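Local coordinates for AT-less polyketide synthase (Streptomyces platensis subsp. rosaceus, PDB 4TKT), which probably catalyses the decarboxylative condensation that lengthens the growing chain in isomigrastatin biosynthesis, as a ketosynthase domain of thiolase-like fold, at residues P22-D25 with T26-E29; M91-Q94 with E95-F98; R168-F172 with L173-G177; E610-W613 with Y614-L618. All coordinates share one frame; numbering follows the deposited sequence.

Contact 1 of 4, residues P22-D25 with T26-E29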
loop_
_atom_site.group_PDB
_atom_site.type_symbol
_atom_site.label_atom_id
_atom_site.label_comp_id
_atom_site.label_asym_id
_atom_site.label_seq_id
_atom_site.Cartn_x
_atom_site.Cartn_y
_atom_site.Cartn_z
ATOM N N PRO A 22 -2.858 4.281 9.790
ATOM C CA PRO A 22 -3.415 2.929 9.660
ATOM C C PRO A 22 -3.981 2.656 8.268
ATOM O O PRO A 22 -4.109 1.496 7.876
ATOM C CB PRO A 22 -4.532 2.903 10.711
ATOM C CG PRO A 22 -4.191 3.999 11.665
ATOM C CD PRO A 22 -3.546 5.060 10.833
ATOM N N ASP A 23 -4.325 3.713 7.540
ATOM C CA ASP A 23 -4.807 3.571 6.169
ATOM C C ASP A 23 -4.391 4.766 5.324
ATOM O O ASP A 23 -3.834 5.736 5.839
ATOM C CB ASP A 23 -6.329 3.397 6.137
ATOM C CG ASP A 23 -7.064 4.472 6.921
ATOM O OD1 ASP A 23 -6.664 5.653 6.858
ATOM O OD2 ASP A 23 -8.054 4.131 7.601
ATOM N N LEU A 24 -4.681 4.696 4.029
ATOM C CA LEU A 24 -4.224 5.708 3.083
ATOM C C LEU A 24 -4.899 7.059 3.296
ATOM O O LEU A 24 -4.278 8.103 3.091
ATOM C CB LEU A 24 -4.449 5.223 1.648
ATOM C CG LEU A 24 -3.503 4.102 1.207
ATOM C CD1 LEU A 24 -4.030 3.368 -0.016
ATOM C CD2 LEU A 24 -2.115 4.666 0.936
ATOM N N ASP A 25 -6.164 7.041 3.711
ATOM C CA ASP A 25 -6.892 8.278 3.980
ATOM C C ASP A 25 -6.212 9.075 5.087
ATOM O O ASP A 25 -6.057 10.292 4.983
ATOM C CB ASP A 25 -8.347 7.991 4.364
ATOM C CG ASP A 25 -9.171 7.463 3.204
ATOM O OD1 ASP A 25 -8.771 7.666 2.037
ATOM O OD2 ASP A 25 -10.226 6.848 3.461
ATOM N N THR A 26 -5.811 8.381 6.148
ATOM C CA THR A 26 -5.095 9.017 7.246
ATOM C C THR A 26 -3.725 9.482 6.776
ATOM O O THR A 26 -3.245 10.545 7.174
ATOM C CB THR A 26 -4.927 8.066 8.438
ATOM O OG1 THR A 26 -6.210 7.580 8.845
ATOM C CG2 THR A 26 -4.269 8.784 9.603
ATOM N N PHE A 27 -3.108 8.675 5.919
ATOM C CA PHE A 27 -1.784 8.974 5.393
ATOM C C PHE A 27 -1.794 10.296 4.638
ATOM O O PHE A 27 -0.866 11.093 4.756
ATOM C CB PHE A 27 -1.302 7.835 4.493
ATOM C CG PHE A 27 0.120 7.981 4.030
ATOM C CD1 PHE A 27 1.132 8.260 4.932
ATOM C CD2 PHE A 27 0.448 7.816 2.694
ATOM C CE1 PHE A 27 2.441 8.388 4.510
ATOM C CE2 PHE A 27 1.755 7.940 2.266
ATOM C CZ PHE A 27 2.752 8.228 3.175
ATOM N N TRP A 28 -2.860 10.534 3.880
ATOM C CA TRP A 28 -3.006 11.792 3.160
ATOM C C TRP A 28 -3.176 12.962 4.119
ATOM O O TRP A 28 -2.631 14.042 3.896
ATOM C CB TRP A 28 -4.191 11.740 2.197
ATOM C CG TRP A 28 -4.466 13.065 1.554
ATOM C CD1 TRP A 28 -5.571 13.845 1.724
ATOM C CD2 TRP A 28 -3.605 13.778 0.659
ATOM N NE1 TRP A 28 -5.457 14.995 0.981
ATOM C CE2 TRP A 28 -4.258 14.978 0.317
ATOM C CE3 TRP A 28 -2.346 13.514 0.107
ATOM C CZ2 TRP A 28 -3.697 15.915 -0.550
ATOM C CZ3 TRP A 28 -1.791 14.445 -0.755
ATOM C CH2 TRP A 28 -2.465 15.630 -1.074
ATOM N N GLU A 29 -3.939 12.746 5.183
ATOM C CA GLU A 29 -4.154 13.785 6.179
ATOM C C GLU A 29 -2.834 14.180 6.829
ATOM O O GLU A 29 -2.544 15.363 6.998
ATOM C CB GLU A 29 -5.157 13.320 7.236
ATOM C CG GLU A 29 -6.549 13.041 6.685
ATOM C CD GLU A 29 -7.496 12.483 7.735
ATOM O OE1 GLU A 29 -7.073 12.331 8.901
ATOM O OE2 GLU A 29 -8.664 12.194 7.393
#

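Contact 2 of 4, residues M91-Q94 with E95-F98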
loop_
_atom_site.group_PDB
_atom_site.type_symbol
_atom_site.label_atom_id
_atom_site.label_comp_id
_atom_site.label_asym_id
_atom_site.label_seq_id
_atom_site.Cartn_x
_atom_site.Cartn_y
_atom_site.Cartn_z
HETATM N N MSE A 91 4.588 -17.203 13.327
HETATM C CA MSE A 91 4.598 -16.723 11.953
HETATM C C MSE A 91 5.082 -15.281 11.899
HETATM O O MSE A 91 4.614 -14.439 12.665
HETATM C CB MSE A 91 3.202 -16.850 11.339
HETATM C CG MSE A 91 3.070 -16.320 9.927
HETATM SE SE MSE A 91 1.255 -16.601 9.241
HETATM C CE MSE A 91 1.235 -18.561 9.242
ATOM N N ASP A 92 6.025 -15.016 10.999
ATOM C CA ASP A 92 6.599 -13.687 10.831
ATOM C C ASP A 92 5.515 -12.634 10.633
ATOM O O ASP A 92 4.705 -12.745 9.719
ATOM C CB ASP A 92 7.577 -13.685 9.649
ATOM C CG ASP A 92 8.153 -12.303 9.352
ATOM O OD1 ASP A 92 8.255 -11.471 10.276
ATOM O OD2 ASP A 92 8.516 -12.054 8.182
ATOM N N PRO A 93 5.495 -11.617 11.509
ATOM C CA PRO A 93 4.551 -10.497 11.438
ATOM C C PRO A 93 4.473 -9.862 10.054
ATOM O O PRO A 93 3.414 -9.367 9.671
ATOM C CB PRO A 93 5.115 -9.509 12.458
ATOM C CG PRO A 93 5.757 -10.375 13.470
ATOM C CD PRO A 93 6.340 -11.539 12.714
ATOM N N GLN A 94 5.577 -9.883 9.313
ATOM C CA GLN A 94 5.593 -9.339 7.960
ATOM C C GLN A 94 4.672 -10.129 7.036
ATOM O O GLN A 94 3.975 -9.546 6.208
ATOM C CB GLN A 94 7.015 -9.324 7.402
ATOM C CG GLN A 94 7.938 -8.344 8.106
ATOM C CD GLN A 94 9.314 -8.280 7.469
ATOM O OE1 GLN A 94 9.946 -7.221 7.431
ATOM N NE2 GLN A 94 9.788 -9.414 6.964
ATOM N N GLU A 95 4.670 -11.452 7.176
ATOM C CA GLU A 95 3.738 -12.291 6.430
ATOM C C GLU A 95 2.302 -11.989 6.844
ATOM O O GLU A 95 1.407 -11.893 6.004
ATOM C CB GLU A 95 4.030 -13.777 6.648
ATOM C CG GLU A 95 5.466 -14.190 6.404
ATOM C CD GLU A 95 5.716 -15.641 6.768
ATOM O OE1 GLU A 95 4.757 -16.440 6.711
ATOM O OE2 GLU A 95 6.867 -15.982 7.116
ATOM N N ARG A 96 2.088 -11.845 8.148
ATOM C CA ARG A 96 0.755 -11.598 8.682
ATOM C C ARG A 96 0.180 -10.282 8.173
ATOM O O ARG A 96 -0.958 -10.235 7.708
ATOM C CB ARG A 96 0.779 -11.601 10.213
ATOM C CG ARG A 96 1.089 -12.957 10.836
ATOM C CD ARG A 96 0.911 -12.912 12.346
ATOM N NE ARG A 96 2.163 -13.118 13.066
ATOM C CZ ARG A 96 2.398 -12.670 14.295
ATOM N NH1 ARG A 96 1.471 -11.975 14.938
ATOM N NH2 ARG A 96 3.564 -12.908 14.879
ATOM N N LEU A 97 0.973 -9.217 8.249
ATOM C CA LEU A 97 0.497 -7.896 7.856
ATOM C C LEU A 97 0.327 -7.765 6.345
ATOM O O LEU A 97 -0.502 -6.984 5.876
ATOM C CB LEU A 97 1.443 -6.807 8.367
ATOM C CG LEU A 97 1.524 -6.643 9.887
ATOM C CD1 LEU A 97 2.097 -5.283 10.256
ATOM C CD2 LEU A 97 0.163 -6.840 10.526
ATOM N N PHE A 98 1.106 -8.524 5.581
ATOM C CA PHE A 98 1.002 -8.455 4.131
ATOM C C PHE A 98 -0.246 -9.192 3.662
ATOM O O PHE A 98 -0.880 -8.793 2.686
ATOM C CB PHE A 98 2.249 -9.027 3.456
ATOM C CG PHE A 98 2.362 -8.667 2.000
ATOM C CD1 PHE A 98 2.491 -7.342 1.611
ATOM C CD2 PHE A 98 2.336 -9.649 1.024
ATOM C CE1 PHE A 98 2.592 -7.002 0.273
ATOM C CE2 PHE A 98 2.439 -9.317 -0.317
ATOM C CZ PHE A 98 2.568 -7.991 -0.693
#

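Contact 3 of 4, residues R168-F172 with L173-G177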
loop_
_atom_site.group_PDB
_atom_site.type_symbol
_atom_site.label_atom_id
_atom_site.label_comp_id
_atom_site.label_asym_id
_atom_site.label_seq_id
_atom_site.Cartn_x
_atom_site.Cartn_y
_atom_site.Cartn_z
ATOM N N ARG A 168 2.144 -17.077 0.798
ATOM C CA ARG A 168 0.942 -17.206 1.616
ATOM C C ARG A 168 -0.216 -16.410 1.035
ATOM O O ARG A 168 -1.370 -16.820 1.151
ATOM C CB ARG A 168 1.204 -16.767 3.056
ATOM C CG ARG A 168 2.101 -17.722 3.805
ATOM C CD ARG A 168 1.968 -17.568 5.301
ATOM N NE ARG A 168 2.921 -18.428 5.997
ATOM C CZ ARG A 168 2.759 -19.736 6.170
ATOM N NH1 ARG A 168 1.674 -20.341 5.698
ATOM N NH2 ARG A 168 3.680 -20.439 6.813
ATOM N N VAL A 169 0.092 -15.276 0.415
ATOM C CA VAL A 169 -0.934 -14.487 -0.255
ATOM C C VAL A 169 -1.474 -15.266 -1.450
ATOM O O VAL A 169 -2.685 -15.400 -1.614
ATOM C CB VAL A 169 -0.400 -13.118 -0.717
ATOM C CG1 VAL A 169 -1.409 -12.424 -1.602
ATOM C CG2 VAL A 169 -0.071 -12.249 0.483
ATOM N N SER A 170 -0.570 -15.792 -2.271
ATOM C CA SER A 170 -0.960 -16.597 -3.426
ATOM C C SER A 170 -1.823 -17.778 -3.006
ATOM O O SER A 170 -2.831 -18.082 -3.644
ATOM C CB SER A 170 0.275 -17.099 -4.174
ATOM O OG SER A 170 1.054 -16.019 -4.652
ATOM N N TYR A 171 -1.416 -18.438 -1.928
ATOM C CA TYR A 171 -2.162 -19.565 -1.389
ATOM C C TYR A 171 -3.561 -19.128 -0.959
ATOM O O TYR A 171 -4.557 -19.771 -1.293
ATOM C CB TYR A 171 -1.411 -20.186 -0.210
ATOM C CG TYR A 171 -2.115 -21.369 0.413
ATOM C CD1 TYR A 171 -2.103 -22.612 -0.206
ATOM C CD2 TYR A 171 -2.791 -21.244 1.618
ATOM C CE1 TYR A 171 -2.747 -23.698 0.356
ATOM C CE2 TYR A 171 -3.437 -22.324 2.192
ATOM C CZ TYR A 171 -3.410 -23.548 1.555
ATOM O OH TYR A 171 -4.048 -24.629 2.114
ATOM N N PHE A 172 -3.627 -18.018 -0.232
ATOM C CA PHE A 172 -4.891 -17.509 0.281
ATOM C C PHE A 172 -5.829 -17.062 -0.835
ATOM O O PHE A 172 -7.030 -17.328 -0.790
ATOM C CB PHE A 172 -4.639 -16.347 1.241
ATOM C CG PHE A 172 -5.879 -15.589 1.607
ATOM C CD1 PHE A 172 -6.836 -16.160 2.429
ATOM C CD2 PHE A 172 -6.088 -14.307 1.129
ATOM C CE1 PHE A 172 -7.984 -15.466 2.766
ATOM C CE2 PHE A 172 -7.232 -13.606 1.463
ATOM C CZ PHE A 172 -8.181 -14.185 2.284
ATOM N N LEU A 173 -5.271 -16.381 -1.831
ATOM C CA LEU A 173 -6.052 -15.854 -2.944
ATOM C C LEU A 173 -6.415 -16.923 -3.962
ATOM O O LEU A 173 -7.159 -16.653 -4.905
ATOM C CB LEU A 173 -5.282 -14.739 -3.654
ATOM C CG LEU A 173 -5.016 -13.437 -2.905
ATOM C CD1 LEU A 173 -4.260 -12.473 -3.802
ATOM C CD2 LEU A 173 -6.325 -12.831 -2.444
ATOM N N ASP A 174 -5.880 -18.127 -3.768
ATOM C CA ASP A 174 -5.931 -19.172 -4.785
ATOM C C ASP A 174 -5.410 -18.607 -6.105
ATOM O O ASP A 174 -6.032 -18.767 -7.155
ATOM C CB ASP A 174 -7.350 -19.724 -4.945
ATOM C CG ASP A 174 -7.392 -20.999 -5.769
ATOM O OD1 ASP A 174 -6.332 -21.641 -5.931
ATOM O OD2 ASP A 174 -8.485 -21.358 -6.254
ATOM N N ALA A 175 -4.270 -17.927 -6.035
ATOM C CA ALA A 175 -3.656 -17.322 -7.211
ATOM C C ALA A 175 -2.748 -18.318 -7.923
ATOM O O ALA A 175 -2.043 -19.094 -7.278
ATOM C CB ALA A 175 -2.877 -16.081 -6.819
ATOM N N SER A 176 -2.767 -18.294 -9.251
ATOM C CA SER A 176 -1.990 -19.249 -10.033
ATOM C C SER A 176 -0.878 -18.577 -10.827
ATOM O O SER A 176 -0.170 -19.235 -11.585
ATOM C CB SER A 176 -2.899 -20.027 -10.985
ATOM O OG SER A 176 -3.351 -19.198 -12.042
ATOM N N GLY A 177 -0.728 -17.267 -10.661
ATOM C CA GLY A 177 0.327 -16.539 -11.344
ATOM C C GLY A 177 1.656 -16.697 -10.629
ATOM O O GLY A 177 1.759 -17.457 -9.669
HETATM O O HOH W 1 0.371 -15.883 -7.373
#

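Contact 4 of 4, residues E610-W613 with Y614-L618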
loop_
_atom_site.group_PDB
_atom_site.type_symbol
_atom_site.label_atom_id
_atom_site.label_comp_id
_atom_site.label_asym_id
_atom_site.label_seq_id
_atom_site.Cartn_x
_atom_site.Cartn_y
_atom_site.Cartn_z
ATOM N N GLU A 610 -6.550 -9.593 17.736
ATOM C CA GLU A 610 -5.972 -10.409 18.797
ATOM C C GLU A 610 -4.463 -10.548 18.604
ATOM O O GLU A 610 -3.978 -10.614 17.476
ATOM C CB GLU A 610 -6.650 -11.779 18.836
ATOM C CG GLU A 610 -6.968 -12.338 17.458
ATOM C CD GLU A 610 -8.185 -13.243 17.452
ATOM O OE1 GLU A 610 -9.059 -13.069 18.327
ATOM O OE2 GLU A 610 -8.268 -14.126 16.569
ATOM N N ARG A 611 -3.728 -10.589 19.711
ATOM C CA ARG A 611 -2.271 -10.531 19.681
ATOM C C ARG A 611 -1.613 -11.908 19.597
ATOM O O ARG A 611 -1.969 -12.823 20.337
ATOM C CB ARG A 611 -1.760 -9.788 20.919
ATOM C CG ARG A 611 -2.253 -8.346 21.023
ATOM C CD ARG A 611 -2.103 -7.791 22.436
ATOM N NE ARG A 611 -0.716 -7.779 22.895
ATOM C CZ ARG A 611 0.081 -6.715 22.847
ATOM N NH1 ARG A 611 -0.369 -5.568 22.356
ATOM N NH2 ARG A 611 1.329 -6.797 23.289
ATOM N N TYR A 612 -0.645 -12.043 18.694
ATOM C CA TYR A 612 0.119 -13.279 18.554
ATOM C C TYR A 612 1.618 -13.001 18.521
ATOM O O TYR A 612 2.082 -12.134 17.782
ATOM C CB TYR A 612 -0.303 -14.032 17.293
ATOM C CG TYR A 612 -1.751 -14.447 17.308
ATOM C CD1 TYR A 612 -2.142 -15.647 17.888
ATOM C CD2 TYR A 612 -2.730 -13.633 16.759
ATOM C CE1 TYR A 612 -3.469 -16.029 17.912
ATOM C CE2 TYR A 612 -4.057 -14.004 16.779
ATOM C CZ TYR A 612 -4.423 -15.201 17.357
ATOM O OH TYR A 612 -5.746 -15.571 17.377
ATOM N N TRP A 613 2.369 -13.744 19.325
ATOM C CA TRP A 613 3.812 -13.570 19.397
ATOM C C TRP A 613 4.478 -14.916 19.679
ATOM O O TRP A 613 3.824 -15.854 20.128
ATOM C CB TRP A 613 4.167 -12.540 20.472
ATOM C CG TRP A 613 5.437 -11.784 20.207
ATOM C CD1 TRP A 613 6.574 -11.801 20.960
ATOM C CD2 TRP A 613 5.697 -10.896 19.110
ATOM N NE1 TRP A 613 7.524 -10.979 20.404
ATOM C CE2 TRP A 613 7.011 -10.412 19.268
ATOM C CE3 TRP A 613 4.948 -10.465 18.012
ATOM C CZ2 TRP A 613 7.590 -9.520 18.369
ATOM C CZ3 TRP A 613 5.525 -9.579 17.121
ATOM C CH2 TRP A 613 6.832 -9.116 17.305
ATOM N N TYR A 614 5.777 -15.011 19.418
ATOM C CA TYR A 614 6.484 -16.289 19.502
ATOM C C TYR A 614 6.551 -16.841 20.929
ATOM O O TYR A 614 6.835 -18.020 21.133
ATOM C CB TYR A 614 7.901 -16.148 18.934
ATOM C CG TYR A 614 8.876 -15.514 19.896
ATOM C CD1 TYR A 614 8.897 -14.138 20.088
ATOM C CD2 TYR A 614 9.775 -16.291 20.618
ATOM C CE1 TYR A 614 9.782 -13.555 20.973
ATOM C CE2 TYR A 614 10.663 -15.719 21.503
ATOM C CZ TYR A 614 10.663 -14.351 21.678
ATOM O OH TYR A 614 11.548 -13.777 22.560
ATOM N N THR A 615 6.291 -15.991 21.916
ATOM C CA THR A 615 6.376 -16.416 23.311
ATOM C C THR A 615 5.074 -17.039 23.801
ATOM O O THR A 615 5.000 -17.524 24.928
ATOM C CB THR A 615 6.745 -15.244 24.237
ATOM O OG1 THR A 615 5.890 -14.129 23.963
ATOM C CG2 THR A 615 8.180 -14.826 24.010
ATOM N N ASP A 616 4.051 -17.025 22.949
ATOM C CA ASP A 616 2.759 -17.609 23.292
ATOM C C ASP A 616 2.889 -19.088 23.658
ATOM O O ASP A 616 3.398 -19.892 22.875
ATOM C CB ASP A 616 1.770 -17.445 22.133
ATOM C CG ASP A 616 1.403 -15.990 21.870
ATOM O OD1 ASP A 616 1.684 -15.132 22.736
ATOM O OD2 ASP A 616 0.828 -15.708 20.795
ATOM N N GLY A 617 2.438 -19.439 24.860
ATOM C CA GLY A 617 2.451 -20.819 25.311
ATOM C C GLY A 617 3.784 -21.266 25.881
ATOM O O GLY A 617 3.870 -22.290 26.560
ATOM N N LEU A 618 4.828 -20.495 25.602
ATOM C CA LEU A 618 6.168 -20.810 26.077
ATOM C C LEU A 618 6.365 -20.354 27.518
ATOM O O LEU A 618 5.884 -19.290 27.907
ATOM C CB LEU A 618 7.219 -20.167 25.172
ATOM C CG LEU A 618 7.717 -20.998 23.987
ATOM C CD1 LEU A 618 6.569 -21.473 23.112
ATOM C CD2 LEU A 618 8.721 -20.202 23.169
HETATM O O HOH W 2 0.464 -12.787 22.238
#

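Contact 1 of 4, residues P22-D25 with T26-E29
Asp23 and Thr26 meet at the start of helix 24-32, where the aspartate is the N-cap. The carboxylate carries the main polar link, and a single oxygen takes two hydrogen bonds from one residue. Thr26 N lies 2.9 Å from Asp23 OD1, nearly in line with the C-O bond. The hydroxyl comes from the syn side but 33° out of the carboxylate plane, with Thr26 OG1 2.8 Å from Asp23 OD1. Asp23 CG sits between its own backbone N and carbonyl carbon (chi1 52°), which brings the carboxylate across the first turn, at about a right angle to the threonine side chain. With an alanine here, the amide of Thr26 would probably lose its cap and the threonine hydroxyl would be left to turn without its acceptor. The negative group also faces the amide end of the helix, which is likely to favour its charge.

Backbone bonds take over from there, beginning with Phe27 N to Asp23 O at 3.0 Å and continuing with Trp28 N to Leu24 O at 2.9 Å. Apolar contacts are looser: Pro22 CD is 4.0 Å from Thr26 CG2, and Leu24 CD2 approaches Phe27 CD2 obliquely at 4.4 Å.

The apolar side of this turn rests on helix 366-380, with Leu24 and Phe27 on Ala372 and Phe27 and Trp28 on Leu376. Trp28 stacks on His380, while Phe27 meets the ring of Tyr18, next to strand 9-17.

Contact 2 of 4, residues M91-Q94 with E95-F98
Arg96 reaches back along the first turn of helix 93-109 and grips the carbonyl oxygen of Met91 (selenomethionine) side-on with two nitrogens. Arg96 NE is 2.8 Å and Arg96 NH2 2.9 Å from Met91 O, which lies in the guanidinium plane. NH2 sits nearly in line with the C=O bond, whereas NE stands 39° above the carbonyl plane. A bend at chi3 (-115°) swings the guanidinium back to this oxygen. The two bonds fix the group in its plane while Pro93 lies alongside and covers one face, its CG 3.6 Å from Arg96 NH2. Arg96 NH1 bonds to Tyr612 O; a leucine in place of this arginine would probably strip Met91 O of both these donors and leave Tyr612 O without its mate.

Asp92 is the N-cap of the helix, and Gln94 N reaches Asp92 OD1 weakly. Met91 SE rests 4.0 Å from Arg96 CG. Glu95 crosses Asp92 at about a right angle, Glu95 OE2 being 3.5 Å from Asp92 CB. The two carboxylates have different partners: Glu95 OE1 forms a salt bridge with Arg168, and Asp92 OD2 accepts on its syn lone pair from Gln94 NE2, 3.2 Å away. Gln94 NE2 also donates to Tyr139 O, and Gln94 OE1 accepts from Leu215 N.

The turn is buried between helix 163-173 (Phe98 on Val169), helix 142-151 (Pro93 on Tyr142) and strand 252-260 (Leu97 on Val253).

Contact 3 of 4, residues R168-F172 with L173-G177
Ala175 and Asp174 fold back onto Ser170 and Tyr171 in a Schellman motif, the C-terminal cap of helix 163-173 that precedes strand 179-182. The last ordinary helical bond runs from Leu173 N to Val169 O at 2.8 Å. Asp174 then leaves helical geometry with a positive phi of 52°, and two bonds return into the final turn. The longer span is closed by the tighter bond, Ala175 N lying 2.8 Å from Ser170 O in the carbonyl plane. The inner one, Asp174 N to Tyr171 O at 3.3 Å, comes from 71° above the carbonyl plane. Ala175 and Ser170 hold the positions that often make a hydrophobic contact in this motif; here their CB atoms stand 4.2 Å apart.

Leu173 fills the angle between two helical side chains. With CG anti to the carbonyl carbon (chi1 -67°) and chi2 near 180°, one methyl goes to each neighbour. The Leu173 side chain lies beside that of Val169, CD1 meeting Val169 CG1 at 3.6 Å, while Leu173 CD2 touches Phe172 CD2 at 3.9 Å, the two side chains crossing at a slant.

Ser170 OG bonds to Ser179 OG and Ala166 O, and is 2.8 Å from a water that also reaches Gly177 O weakly.

Phe172 packs on Leu99 and Leu173 on Leu106 of helix 93-109, and Arg117 of helix 113-121 donates to Leu173 O. Ala175 rests on Ile131 and Gly177 shares backbone bonds with it, joining the exit loop to strand 129-136.

Contact 4 of 4, residues E610-W613 with Y614-L618
Arg611 O is linked to the Asp616 carboxylate through a water, which donates weakly to the carbonyl and more firmly to Asp616 OD1, 2.7 Å away. At Tyr612 the backbone comes nearest, Tyr612 CA lying 3.4 Å from Asp616 OD2; the side chain stays farther off, crossing the aspartate at about a right angle. The phenol end points back along the strand, where its hydroxyl makes a weak bond to Glu610 OE2.

Trp613 carries most of the contact. Its backbone N donates to Asp616 OD2 at 2.9 Å in an almost straight bond, although the donor stands 53° above the carboxylate plane. In return Asp616 N donates to Trp613 O at 3.1 Å, closing a type I beta turn, so one aspartate holds both sides of the tryptophan backbone. The indole leans on Tyr614: Trp613 CD1 and Tyr614 CD1 are 3.4 Å apart, and the rings meet obliquely with planes at 56°. At a chi1 of 80° the Tyr614 ring is tucked over its own backbone, which lays the phenol beside the indole. Thr615 OG1 comes to the indole edge, 3.9 Å from Trp613 CD1. A type II turn from Thr615 to Leu618 follows, with Gly617 at its positive-phi position.

This C-terminal tail lies on the surface of the ketosynthase body. The weakly bonded strand 610-611 pairs antiparallel with strand 75-76, and Asp616 OD2 accepts from Ser89 of helix 85-89. Trp613 meets Tyr142 edge-to-face, while the ring of Tyr614 meets that of Tyr145, their planes nearly parallel, both on helix 142-151.

How the contacts relate
All four contacts are local turns, met in series along the chain, so none encloses or crosses another and none closes a long loop. Contact 1 starts helix 24-32 beside helix 366-380 and stands apart, its nearest atoms about 9 Å from those of contact 2. Contact 2 starts helix 93-109 and forms the hub: it touches both contact 3 and contact 4, the latter also by packing of Pro93 against Trp613. Contact 3 ends helix 163-173 ahead of strand 179-182. Contacts 3 and 4 do not touch, yet through 91-98 the C-terminal tail is coupled to the helices of the ketosynthase core.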